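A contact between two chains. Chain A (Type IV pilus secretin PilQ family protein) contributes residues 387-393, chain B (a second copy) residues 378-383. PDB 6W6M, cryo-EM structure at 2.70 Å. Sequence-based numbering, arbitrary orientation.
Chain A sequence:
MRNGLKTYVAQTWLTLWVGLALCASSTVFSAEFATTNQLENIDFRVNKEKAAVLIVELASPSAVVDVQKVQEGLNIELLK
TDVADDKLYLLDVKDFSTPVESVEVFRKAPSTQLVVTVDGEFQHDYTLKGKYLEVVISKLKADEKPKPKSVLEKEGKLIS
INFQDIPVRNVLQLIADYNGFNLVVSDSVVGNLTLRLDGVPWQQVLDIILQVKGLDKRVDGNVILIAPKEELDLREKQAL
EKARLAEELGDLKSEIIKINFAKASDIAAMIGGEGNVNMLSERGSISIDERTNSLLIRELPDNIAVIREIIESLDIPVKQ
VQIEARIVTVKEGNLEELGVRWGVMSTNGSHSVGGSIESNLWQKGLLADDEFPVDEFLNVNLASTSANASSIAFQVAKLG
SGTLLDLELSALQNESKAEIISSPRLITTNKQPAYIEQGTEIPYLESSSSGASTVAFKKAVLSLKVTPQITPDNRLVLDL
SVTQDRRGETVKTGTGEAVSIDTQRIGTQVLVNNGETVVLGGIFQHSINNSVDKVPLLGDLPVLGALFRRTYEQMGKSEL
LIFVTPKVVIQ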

# COMPACT_ATOMS: atom_id res chain seq x y z
N ALA A 387 24.53 -25.85 52.05
CA ALA A 387 24.08 -27.23 51.87
C ALA A 387 25.11 -28.26 52.31
O ALA A 387 24.76 -29.43 52.48
CB ALA A 387 23.70 -27.48 50.41
N ASN A 388 26.37 -27.85 52.48
CA ASN A 388 27.44 -28.75 52.88
C ASN A 388 28.00 -28.41 54.25
O ASN A 388 29.12 -28.83 54.57
CB ASN A 388 28.56 -28.71 51.84
CG ASN A 388 28.05 -28.81 50.43
OD1 ASN A 388 28.53 -28.13 49.53
ND2 ASN A 388 27.06 -29.67 50.22
N ALA A 389 27.26 -27.67 55.06
CA ALA A 389 27.78 -27.26 56.36
C ALA A 389 27.65 -28.39 57.37
O ALA A 389 26.65 -29.11 57.40
CB ALA A 389 27.03 -26.03 56.86
N SER A 390 28.67 -28.53 58.21
CA SER A 390 28.72 -29.58 59.22
C SER A 390 28.53 -28.98 60.60
O SER A 390 29.00 -27.88 60.88
CB SER A 390 30.05 -30.32 59.16
OG SER A 390 30.22 -30.92 57.90
N SER A 391 27.84 -29.71 61.48
CA SER A 391 27.43 -29.18 62.77
C SER A 391 27.73 -30.17 63.88
O SER A 391 28.16 -31.30 63.65
CB SER A 391 25.93 -28.85 62.76
OG SER A 391 25.20 -29.90 62.17
N ILE A 392 27.51 -29.71 65.11
CA ILE A 392 27.54 -30.58 66.29
C ILE A 392 26.81 -29.87 67.42
O ILE A 392 26.95 -28.67 67.61
CB ILE A 392 28.99 -30.97 66.68
CG1 ILE A 392 28.97 -32.11 67.69
CG2 ILE A 392 29.75 -29.78 67.23
CD1 ILE A 392 30.33 -32.57 68.11
N ALA A 393 26.01 -30.64 68.17
CA ALA A 393 25.12 -30.07 69.17
C ALA A 393 25.00 -30.76 70.52
O ALA A 393 24.85 -31.97 70.60
CB ALA A 393 23.73 -29.97 68.56
N LEU B 378 22.75 -36.92 60.92
CA LEU B 378 24.13 -36.95 60.45
C LEU B 378 24.91 -35.72 60.88
O LEU B 378 24.39 -34.60 60.83
CB LEU B 378 24.16 -37.10 58.93
CG LEU B 378 23.60 -38.40 58.35
CD1 LEU B 378 23.55 -38.34 56.84
CD2 LEU B 378 24.41 -39.60 58.79
N ASN B 379 26.15 -35.93 61.30
CA ASN B 379 27.04 -34.83 61.64
C ASN B 379 27.72 -34.28 60.40
O ASN B 379 27.65 -33.08 60.11
CB ASN B 379 28.10 -35.29 62.64
CG ASN B 379 27.64 -35.16 64.07
OD1 ASN B 379 28.29 -34.51 64.88
ND2 ASN B 379 26.53 -35.78 64.39
N VAL B 380 28.41 -35.14 59.66
CA VAL B 380 29.13 -34.75 58.46
C VAL B 380 28.48 -35.45 57.28
O VAL B 380 28.37 -36.68 57.27
CB VAL B 380 30.62 -35.12 58.57
CG1 VAL B 380 31.31 -34.91 57.26
CG2 VAL B 380 31.27 -34.30 59.65
N ASN B 381 28.06 -34.67 56.29
CA ASN B 381 27.29 -35.16 55.15
C ASN B 381 27.94 -34.68 53.85
O ASN B 381 27.51 -33.69 53.27
CB ASN B 381 25.85 -34.69 55.26
CG ASN B 381 24.93 -35.38 54.30
OD1 ASN B 381 25.13 -36.53 53.94
ND2 ASN B 381 23.90 -34.67 53.86
N LEU B 382 28.95 -35.41 53.38
CA LEU B 382 29.74 -35.02 52.21
C LEU B 382 29.86 -36.20 51.26
O LEU B 382 30.95 -36.61 50.87
CB LEU B 382 31.11 -34.51 52.64
CG LEU B 382 31.06 -33.27 53.53
CD1 LEU B 382 32.44 -32.86 53.96
CD2 LEU B 382 30.38 -32.13 52.81
N ALA B 383 28.73 -36.80 50.93
CA ALA B 383 28.72 -38.00 50.10
C ALA B 383 29.10 -37.68 48.66
O ALA B 383 28.75 -36.63 48.12
CB ALA B 383 27.35 -38.66 50.12

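The two stretches run in nearly opposite directions, with end-to-end vectors 161° apart. They pack by van der Waals contact, and no hydrogen bond crosses between them. The CA atoms of S390(A) and V380(B) are 5.2 Å apart, and those of S391(A) and N379(B) are 5.8 Å apart. At the other end the gap widens, to 6.7 Å between the CA atoms of N388(A) and L382(B). The contact is small: 283 Å² is buried, both sides summed.

S390(A) is the residue whose CA-to-CB bond points toward chain B. Its chi1 is m, at -60°, and its OG lies 3.9 Å from CG2 of V380(B). A short side chain suits this place, because the backbones are close here. CA of S390(A) also comes within 3.8 Å of the carbonyl O of N379(B). V380(B) has chi1 t, at 171°. Its CA-to-CB bond points sideways, yet the branch at CB brings CG2 up to the serine.

N379(B) has the largest covered area of the contact, 67 Å². Its CA-to-CB bond points sideways, but the end of the side chain comes nearer to chain A. With chi1 at -88° and chi2 at -124°, OD1 is placed 3.4 Å from O of S391(A). Both atoms are acceptors as modelled, so this is a close approach and not a hydrogen bond. The same OD1 is 3.8 Å from CG1 of I392(A). That isoleucine is extended, with chi1 and chi2 both t, and meets the asparagine through CG1.

S391(A) has chi1 p, at 46°, and its CA-to-CB bond points sideways. Its OG is hydrogen-bonded elsewhere in the structure, so the hydroxyl does not need a partner across this contact.

L382(B) closes the wider end. Its CA-to-CB bond points sideways, but the m, t rotamer (-62°, 178°) brings its end nearer to chain A. CD2 sits 3.9 Å from O of N388(A) and 4.0 Å from CB of the same residue. A long side chain suits this position, since it spans a gap that the backbones leave open. N388(A), with chi1 m at -46°, meets the leucine through its CB and backbone O, and its amide group lies farther from CD2 than CB does.

A389(A) points away from chain B, and N381(B) stays exposed; its ND2 is 5.5 Å from O of A387(A), too far for a contact.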